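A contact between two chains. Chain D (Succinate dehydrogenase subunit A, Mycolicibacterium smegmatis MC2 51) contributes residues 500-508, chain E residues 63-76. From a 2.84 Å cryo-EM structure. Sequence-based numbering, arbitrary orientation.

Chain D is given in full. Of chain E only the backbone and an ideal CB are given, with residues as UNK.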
ATOM      1  N   ARG D 500     -14.572 -24.370  31.180  1.00 23.87           N
ATOM      2  CA  ARG D 500     -14.619 -23.418  30.079  1.00 23.87           C
ATOM      3  C   ARG D 500     -14.441 -21.985  30.561  1.00 23.87           C
ATOM      4  O   ARG D 500     -13.473 -21.325  30.189  1.00 23.87           O
ATOM      5  CB  ARG D 500     -15.919 -23.580  29.300  1.00 23.87           C
ATOM      6  CG  ARG D 500     -15.890 -24.750  28.328  1.00 23.87           C
ATOM      7  CD  ARG D 500     -14.855 -24.554  27.245  1.00 23.87           C
ATOM      8  NE  ARG D 500     -15.029 -23.279  26.564  1.00 23.87           N
ATOM      9  CZ  ARG D 500     -14.428 -22.951  25.428  1.00 23.87           C
ATOM     10  NH1 ARG D 500     -13.610 -23.809  24.837  1.00 23.87           N
ATOM     11  NH2 ARG D 500     -14.647 -21.765  24.880  1.00 23.87           N
ATOM     12  N   TYR D 501     -15.355 -21.478  31.382  1.00 17.45           N
ATOM     13  CA  TYR D 501     -15.237 -20.130  31.949  1.00 17.45           C
ATOM     14  C   TYR D 501     -15.443 -20.283  33.444  1.00 17.45           C
ATOM     15  O   TYR D 501     -16.565 -20.166  33.933  1.00 17.45           O
ATOM     16  CB  TYR D 501     -16.247 -19.163  31.359  1.00 17.45           C
ATOM     17  CG  TYR D 501     -15.835 -18.515  30.068  1.00 17.45           C
ATOM     18  CD1 TYR D 501     -16.026 -19.154  28.865  1.00 17.45           C
ATOM     19  CD2 TYR D 501     -15.276 -17.256  30.056  1.00 17.45           C
ATOM     20  CE1 TYR D 501     -15.658 -18.570  27.693  1.00 17.45           C
ATOM     21  CE2 TYR D 501     -14.902 -16.663  28.886  1.00 17.45           C
ATOM     22  CZ  TYR D 501     -15.098 -17.324  27.707  1.00 17.45           C
ATOM     23  OH  TYR D 501     -14.728 -16.733  26.525  1.00 17.45           O
ATOM     24  N   ASN D 502     -14.374 -20.545  34.172  1.00 23.47           N
ATOM     25  CA  ASN D 502     -14.482 -20.900  35.580  1.00 23.47           C
ATOM     26  C   ASN D 502     -14.067 -19.698  36.413  1.00 23.47           C
ATOM     27  O   ASN D 502     -12.900 -19.522  36.741  1.00 23.47           O
ATOM     28  CB  ASN D 502     -13.631 -22.120  35.880  1.00 23.47           C
ATOM     29  CG  ASN D 502     -14.141 -22.893  37.050  1.00 23.47           C
ATOM     30  OD1 ASN D 502     -14.958 -22.407  37.813  1.00 23.47           O
ATOM     31  ND2 ASN D 502     -13.660 -24.111  37.204  1.00 23.47           N
ATOM     32  N   SER D 503     -15.044 -18.866  36.766  1.00 24.42           N
ATOM     33  CA  SER D 503     -14.757 -17.674  37.549  1.00 24.42           C
ATOM     34  C   SER D 503     -14.678 -17.964  39.038  1.00 24.42           C
ATOM     35  O   SER D 503     -14.014 -17.227  39.768  1.00 24.42           O
ATOM     36  CB  SER D 503     -15.819 -16.615  37.293  1.00 24.42           C
ATOM     37  OG  SER D 503     -15.822 -16.212  35.939  1.00 24.42           O
ATOM     38  N   ASP D 504     -15.336 -19.025  39.508  1.00 27.20           N
ATOM     39  CA  ASP D 504     -15.286 -19.366  40.925  1.00 27.20           C
ATOM     40  C   ASP D 504     -13.898 -19.832  41.336  1.00 27.20           C
ATOM     41  O   ASP D 504     -13.393 -19.460  42.406  1.00 27.20           O
ATOM     42  CB  ASP D 504     -16.319 -20.442  41.226  1.00 27.20           C
ATOM     43  CG  ASP D 504     -16.683 -20.503  42.685  1.00 27.20           C
ATOM     44  OD1 ASP D 504     -17.680 -21.181  43.018  1.00 27.20           O
ATOM     45  OD2 ASP D 504     -15.969 -19.878  43.501  1.00 27.20           O
ATOM     46  N   LEU D 505     -13.277 -20.664  40.504  1.00 22.44           N
ATOM     47  CA  LEU D 505     -11.899 -21.065  40.729  1.00 22.44           C
ATOM     48  C   LEU D 505     -11.006 -19.851  40.909  1.00 22.44           C
ATOM     49  O   LEU D 505     -10.256 -19.746  41.887  1.00 22.44           O
ATOM     50  CB  LEU D 505     -11.419 -21.910  39.555  1.00 22.44           C
ATOM     51  CG  LEU D 505      -9.931 -22.193  39.487  1.00 22.44           C
ATOM     52  CD1 LEU D 505      -9.624 -23.314  40.412  1.00 22.44           C
ATOM     53  CD2 LEU D 505      -9.541 -22.552  38.084  1.00 22.44           C
ATOM     54  N   LEU D 506     -11.092 -18.909  39.979  1.00 18.97           N
ATOM     55  CA  LEU D 506     -10.204 -17.763  40.033  1.00 18.97           C
ATOM     56  C   LEU D 506     -10.550 -16.834  41.181  1.00 18.97           C
ATOM     57  O   LEU D 506      -9.660 -16.181  41.715  1.00 18.97           O
ATOM     58  CB  LEU D 506     -10.226 -17.036  38.703  1.00 18.97           C
ATOM     59  CG  LEU D 506      -9.557 -17.944  37.681  1.00 18.97           C
ATOM     60  CD1 LEU D 506      -9.971 -17.587  36.293  1.00 18.97           C
ATOM     61  CD2 LEU D 506      -8.063 -17.870  37.826  1.00 18.97           C
ATOM     62  N   GLU D 507     -11.806 -16.785  41.610  1.00 23.81           N
ATOM     63  CA  GLU D 507     -12.118 -16.009  42.804  1.00 23.81           C
ATOM     64  C   GLU D 507     -11.438 -16.593  44.035  1.00 23.81           C
ATOM     65  O   GLU D 507     -10.917 -15.849  44.875  1.00 23.81           O
ATOM     66  CB  GLU D 507     -13.622 -15.942  43.008  1.00 23.81           C
ATOM     67  CG  GLU D 507     -14.304 -14.921  42.132  1.00 23.81           C
ATOM     68  CD  GLU D 507     -15.744 -14.695  42.527  1.00 23.81           C
ATOM     69  OE1 GLU D 507     -16.200 -15.350  43.489  1.00 23.81           O
ATOM     70  OE2 GLU D 507     -16.421 -13.871  41.874  1.00 23.81           O
ATOM     71  N   ALA D 508     -11.417 -17.920  44.155  1.00 19.44           N
ATOM     72  CA  ALA D 508     -10.687 -18.530  45.265  1.00 19.44           C
ATOM     73  C   ALA D 508      -9.193 -18.238  45.174  1.00 19.44           C
ATOM     74  O   ALA D 508      -8.539 -17.892  46.176  1.00 19.44           O
ATOM     75  CB  ALA D 508     -10.937 -20.031  45.278  1.00 19.44           C
TER
ATOM     76  N   UNK E  63     -26.460 -14.080  43.874  1.00 12.40           N
ATOM     77  CA  UNK E  63     -26.681 -15.356  43.204  1.00 12.40           C
ATOM     78  C   UNK E  63     -25.377 -16.122  43.073  1.00 12.40           C
ATOM     79  O   UNK E  63     -25.281 -17.285  43.470  1.00 12.40           O
ATOM     80  CB  UNK E  63     -27.310 -15.141  41.826  1.00 12.40           C
ATOM     81  N   UNK E  64     -24.349 -15.485  42.515  1.00 13.43           N
ATOM     82  CA  UNK E  64     -23.120 -16.210  42.221  1.00 13.43           C
ATOM     83  C   UNK E  64     -22.398 -16.656  43.481  1.00 13.43           C
ATOM     84  O   UNK E  64     -21.761 -17.712  43.486  1.00 13.43           O
ATOM     85  CB  UNK E  64     -22.189 -15.341  41.374  1.00 13.43           C
ATOM     86  N   UNK E  65     -22.480 -15.881  44.552  1.00 12.59           N
ATOM     87  CA  UNK E  65     -21.728 -16.218  45.750  1.00 12.59           C
ATOM     88  C   UNK E  65     -22.445 -17.255  46.591  1.00 12.59           C
ATOM     89  O   UNK E  65     -21.814 -18.197  47.075  1.00 12.59           O
ATOM     90  CB  UNK E  65     -21.468 -14.961  46.583  1.00 12.59           C
ATOM     91  N   UNK E  66     -23.754 -17.105  46.785  1.00 18.44           N
ATOM     92  CA  UNK E  66     -24.474 -17.917  47.758  1.00 18.44           C
ATOM     93  C   UNK E  66     -25.249 -19.061  47.113  1.00 18.44           C
ATOM     94  O   UNK E  66     -25.019 -20.226  47.439  1.00 18.44           O
ATOM     95  CB  UNK E  66     -25.434 -17.035  48.559  1.00 18.44           C
ATOM     96  N   UNK E  67     -26.156 -18.754  46.191  1.00 21.66           N
ATOM     97  CA  UNK E  67     -27.069 -19.776  45.692  1.00 21.66           C
ATOM     98  C   UNK E  67     -26.415 -20.631  44.618  1.00 21.66           C
ATOM     99  O   UNK E  67     -26.240 -21.840  44.787  1.00 21.66           O
ATOM    100  CB  UNK E  67     -28.341 -19.128  45.141  1.00 21.66           C
ATOM    101  N   UNK E  68     -26.073 -20.015  43.499  1.00 24.57           N
ATOM    102  CA  UNK E  68     -25.424 -20.669  42.373  1.00 24.57           C
ATOM    103  C   UNK E  68     -23.922 -20.483  42.510  1.00 24.57           C
ATOM    104  O   UNK E  68     -23.397 -20.446  43.626  1.00 24.57           O
ATOM    105  CB  UNK E  68     -25.929 -20.113  41.040  1.00 24.57           C
ATOM    106  N   UNK E  69     -23.216 -20.421  41.394  1.00 26.85           N
ATOM    107  CA  UNK E  69     -21.774 -20.325  41.419  1.00 26.85           C
ATOM    108  C   UNK E  69     -21.211 -20.857  40.129  1.00 26.85           C
ATOM    109  O   UNK E  69     -20.021 -20.719  39.843  1.00 26.85           O
ATOM    110  CB  UNK E  69     -21.192 -21.079  42.616  1.00 26.85           C
ATOM    111  N   UNK E  70     -22.089 -21.440  39.326  1.00 26.63           N
ATOM    112  CA  UNK E  70     -21.818 -21.642  37.915  1.00 26.63           C
ATOM    113  C   UNK E  70     -22.147 -20.401  37.096  1.00 26.63           C
ATOM    114  O   UNK E  70     -21.764 -20.322  35.927  1.00 26.63           O
ATOM    115  CB  UNK E  70     -22.612 -22.841  37.393  1.00 26.63           C
ATOM    116  N   UNK E  71     -22.817 -19.418  37.689  1.00 15.93           N
ATOM    117  CA  UNK E  71     -23.246 -18.231  36.965  1.00 15.93           C
ATOM    118  C   UNK E  71     -22.047 -17.338  36.703  1.00 15.93           C
ATOM    119  O   UNK E  71     -21.391 -16.883  37.642  1.00 15.93           O
ATOM    120  CB  UNK E  71     -24.325 -17.474  37.742  1.00 15.93           C
ATOM    121  N   UNK E  72     -21.770 -17.072  35.433  1.00 13.48           N
ATOM    122  CA  UNK E  72     -20.550 -16.398  35.019  1.00 13.48           C
ATOM    123  C   UNK E  72     -20.892 -15.145  34.235  1.00 13.48           C
ATOM    124  O   UNK E  72     -21.424 -15.233  33.132  1.00 13.48           O
ATOM    125  CB  UNK E  72     -19.669 -17.330  34.185  1.00 13.48           C
ATOM    126  N   UNK E  73     -20.563 -13.984  34.788  1.00 11.04           N
ATOM    127  CA  UNK E  73     -20.715 -12.716  34.095  1.00 11.04           C
ATOM    128  C   UNK E  73     -19.422 -11.923  34.222  1.00 11.04           C
ATOM    129  O   UNK E  73     -18.490 -12.322  34.921  1.00 11.04           O
ATOM    130  CB  UNK E  73     -21.900 -11.924  34.651  1.00 11.04           C
ATOM    131  N   UNK E  74     -19.360 -10.795  33.526  1.00 24.51           N
ATOM    132  CA  UNK E  74     -18.213  -9.902  33.558  1.00 24.51           C
ATOM    133  C   UNK E  74     -18.533  -8.664  34.376  1.00 24.51           C
ATOM    134  O   UNK E  74     -19.646  -8.147  34.314  1.00 24.51           O
ATOM    135  CB  UNK E  74     -17.791  -9.511  32.140  1.00 24.51           C
ATOM    136  N   UNK E  75     -17.558  -8.192  35.142  1.00  8.85           N
ATOM    137  CA  UNK E  75     -17.669  -6.932  35.858  1.00  8.85           C
ATOM    138  C   UNK E  75     -16.293  -6.567  36.375  1.00  8.85           C
ATOM    139  O   UNK E  75     -15.547  -7.437  36.816  1.00  8.85           O
ATOM    140  CB  UNK E  75     -18.685  -7.020  36.999  1.00  8.85           C
ATOM    141  N   UNK E  76     -15.929  -5.302  36.247  1.00  5.65           N
ATOM    142  CA  UNK E  76     -14.682  -4.828  36.812  1.00  5.65           C
ATOM    143  C   UNK E  76     -14.882  -3.724  37.833  1.00  5.65           C
ATOM    144  O   UNK E  76     -14.622  -3.935  39.012  1.00  5.65           O
ATOM    145  CB  UNK E  76     -13.760  -4.335  35.695  1.00  5.65           C
TER

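Position 63 opens the chain E stretch in a helix, and nothing of chain D lies within 5.5 Å of its ideal CB. The visible atoms set no preference; the residue is Val E63.

At position 64 the CA-to-CB bond points toward chain D, yet the ideal CB has nothing within 5.5 Å. A short side chain would stop before the partner. A long one could reach the start of helix 503-508, where Ser D503 and the carboxylate of Glu D507 favour a polar or basic end, such as lysine, arginine or glutamine. The deposited residue is Lys E64, extended through chi3 (t, t, t) and turned at chi4 (p). Its NZ lies 3.8 Å from Ser D503 CB, and its CE 3.8 Å from Glu D507 OE2. The ammonium does not bond across the contact: NZ donates to the backbone O of residue 71 in its own chain, at 2.8 Å.

Position 65 points sideways, so only a large side chain could come near Glu D507; an aromatic, arginine, lysine or glutamine would serve. It is Trp E65, chi1 m, whose NE1 comes to 3.9 Å from Glu D507 OE1, a contact without a hydrogen bond.

Positions 66, 67 and 68 are out of reach and little constrained by chain D. They are Tyr E66, Leu E67 and Asp E68; the last accepts a weak hydrogen bond at OD1 from the backbone N of residue 70, 3.4 Å away.

Position 69 is decided by its backbone. At phi/psi 156/-8 a CB would be jammed against the carbonyl O of the preceding residue, which by itself calls for glycine; the ideal CB would also sit 3.5 Å from Asp D504 OD1. Gly E69 meets chain D through its backbone, its O lying 4.0 Å from Asp D504 CB.

Position 70 points away and 71 is out of reach: Thr E70 and Leu E71.

Position 72 points toward chain D, with its ideal CB 4.2 Å from Tyr D501 O and 4.4 Å from Ser D503 OG. That closeness suits a small or medium side chain, such as serine, threonine, valine or alanine. Thr E72, chi1 m, puts CG2 3.3 Å from Ser D503 OG and 4.1 Å from Tyr D501 CB. Its OG1 is 3.4 Å from Tyr D501 O but donates instead to Thr E70 O, at 3.1 Å.

Position 73 points away, leaving its identity open; it is Phe E73. Position 74 points sideways and admits many residues; Arg E74 has its guanidinium hydrogen-bonded elsewhere in the structure.

Position 75 also points sideways, but a long basic side chain could approach the negative Glu D507. Arg E75 does so: NH2 lies 4.0 Å from Glu D507 OE2, a long salt bridge. The oxygen sits well out of the guanidinium plane, so charge alone links them and no N-H points at it.

Position 76, out of reach, is Ser E76.

Chain E, residues 63-76: VKWYLDGTLTFRRS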
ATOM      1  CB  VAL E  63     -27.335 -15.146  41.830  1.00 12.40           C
ATOM      2  CG1 VAL E  63     -27.251 -16.407  41.038  1.00 12.40           C
ATOM      3  CG2 VAL E  63     -28.759 -14.726  41.988  1.00 12.40           C
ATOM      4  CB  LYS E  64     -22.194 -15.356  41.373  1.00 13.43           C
ATOM      5  CG  LYS E  64     -20.956 -16.086  40.949  1.00 13.43           C
ATOM      6  CD  LYS E  64     -20.066 -15.223  40.112  1.00 13.43           C
ATOM      7  CE  LYS E  64     -18.793 -15.948  39.786  1.00 13.43           C
ATOM      8  NZ  LYS E  64     -19.074 -17.275  39.201  1.00 13.43           N
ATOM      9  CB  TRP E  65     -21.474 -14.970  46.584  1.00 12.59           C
ATOM     10  CG  TRP E  65     -20.582 -13.988  45.951  1.00 12.59           C
ATOM     11  CD1 TRP E  65     -19.779 -14.184  44.879  1.00 12.59           C
ATOM     12  CD2 TRP E  65     -20.396 -12.638  46.352  1.00 12.59           C
ATOM     13  NE1 TRP E  65     -19.102 -13.036  44.580  1.00 12.59           N
ATOM     14  CE2 TRP E  65     -19.467 -12.069  45.474  1.00 12.59           C
ATOM     15  CE3 TRP E  65     -20.932 -11.852  47.366  1.00 12.59           C
ATOM     16  CZ2 TRP E  65     -19.059 -10.755  45.581  1.00 12.59           C
ATOM     17  CZ3 TRP E  65     -20.528 -10.553  47.467  1.00 12.59           C
ATOM     18  CH2 TRP E  65     -19.599 -10.014  46.583  1.00 12.59           C
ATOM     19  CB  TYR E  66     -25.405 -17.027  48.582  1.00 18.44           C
ATOM     20  CG  TYR E  66     -24.662 -16.013  49.412  1.00 18.44           C
ATOM     21  CD1 TYR E  66     -24.027 -14.948  48.824  1.00 18.44           C
ATOM     22  CD2 TYR E  66     -24.594 -16.126  50.781  1.00 18.44           C
ATOM     23  CE1 TYR E  66     -23.341 -14.029  49.562  1.00 18.44           C
ATOM     24  CE2 TYR E  66     -23.911 -15.208  51.531  1.00 18.44           C
ATOM     25  CZ  TYR E  66     -23.284 -14.160  50.914  1.00 18.44           C
ATOM     26  OH  TYR E  66     -22.596 -13.230  51.651  1.00 18.44           O
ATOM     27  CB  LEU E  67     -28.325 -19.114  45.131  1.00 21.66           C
ATOM     28  CG  LEU E  67     -28.943 -18.030  45.996  1.00 21.66           C
ATOM     29  CD1 LEU E  67     -30.068 -17.367  45.257  1.00 21.66           C
ATOM     30  CD2 LEU E  67     -29.417 -18.605  47.296  1.00 21.66           C
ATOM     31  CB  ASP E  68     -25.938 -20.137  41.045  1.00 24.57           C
ATOM     32  CG  ASP E  68     -25.808 -21.154  39.935  1.00 24.57           C
ATOM     33  OD1 ASP E  68     -25.290 -22.255  40.202  1.00 24.57           O
ATOM     34  OD2 ASP E  68     -26.246 -20.872  38.802  1.00 24.57           O
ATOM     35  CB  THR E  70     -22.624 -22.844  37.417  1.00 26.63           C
ATOM     36  OG1 THR E  70     -22.393 -23.953  38.289  1.00 26.63           O
ATOM     37  CG2 THR E  70     -22.198 -23.256  36.021  1.00 26.63           C
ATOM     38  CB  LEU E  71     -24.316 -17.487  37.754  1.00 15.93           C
ATOM     39  CG  LEU E  71     -24.889 -16.267  37.046  1.00 15.93           C
ATOM     40  CD1 LEU E  71     -25.718 -16.681  35.865  1.00 15.93           C
ATOM     41  CD2 LEU E  71     -25.709 -15.452  37.997  1.00 15.93           C
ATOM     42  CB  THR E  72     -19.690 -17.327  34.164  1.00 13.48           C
ATOM     43  OG1 THR E  72     -19.448 -18.541  34.878  1.00 13.48           O
ATOM     44  CG2 THR E  72     -18.365 -16.690  33.861  1.00 13.48           C
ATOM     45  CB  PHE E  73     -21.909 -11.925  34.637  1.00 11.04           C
ATOM     46  CG  PHE E  73     -21.894 -11.744  36.111  1.00 11.04           C
ATOM     47  CD1 PHE E  73     -22.310 -12.745  36.945  1.00 11.04           C
ATOM     48  CD2 PHE E  73     -21.481 -10.564  36.662  1.00 11.04           C
ATOM     49  CE1 PHE E  73     -22.287 -12.576  38.290  1.00 11.04           C
ATOM     50  CE2 PHE E  73     -21.464 -10.399  38.006  1.00 11.04           C
ATOM     51  CZ  PHE E  73     -21.861 -11.403  38.818  1.00 11.04           C
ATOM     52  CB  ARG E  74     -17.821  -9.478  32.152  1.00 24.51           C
ATOM     53  CG  ARG E  74     -16.859 -10.381  31.479  1.00 24.51           C
ATOM     54  CD  ARG E  74     -16.811 -10.067  30.027  1.00 24.51           C
ATOM     55  NE  ARG E  74     -15.979 -11.011  29.310  1.00 24.51           N
ATOM     56  CZ  ARG E  74     -16.195 -11.380  28.060  1.00 24.51           C
ATOM     57  NH1 ARG E  74     -17.218 -10.884  27.397  1.00 24.51           N
ATOM     58  NH2 ARG E  74     -15.392 -12.245  27.475  1.00 24.51           N
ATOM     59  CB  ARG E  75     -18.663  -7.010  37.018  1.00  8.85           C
ATOM     60  CG  ARG E  75     -18.109  -7.508  38.330  1.00  8.85           C
ATOM     61  CD  ARG E  75     -17.878  -8.990  38.326  1.00  8.85           C
ATOM     62  NE  ARG E  75     -17.392  -9.471  39.611  1.00  8.85           N
ATOM     63  CZ  ARG E  75     -16.112  -9.581  39.931  1.00  8.85           C
ATOM     64  NH1 ARG E  75     -15.178  -9.271  39.053  1.00  8.85           N
ATOM     65  NH2 ARG E  75     -15.767 -10.026  41.124  1.00  8.85           N
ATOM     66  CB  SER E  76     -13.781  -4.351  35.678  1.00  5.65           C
ATOM     67  OG  SER E  76     -12.598  -3.760  36.170  1.00  5.65           O
TER
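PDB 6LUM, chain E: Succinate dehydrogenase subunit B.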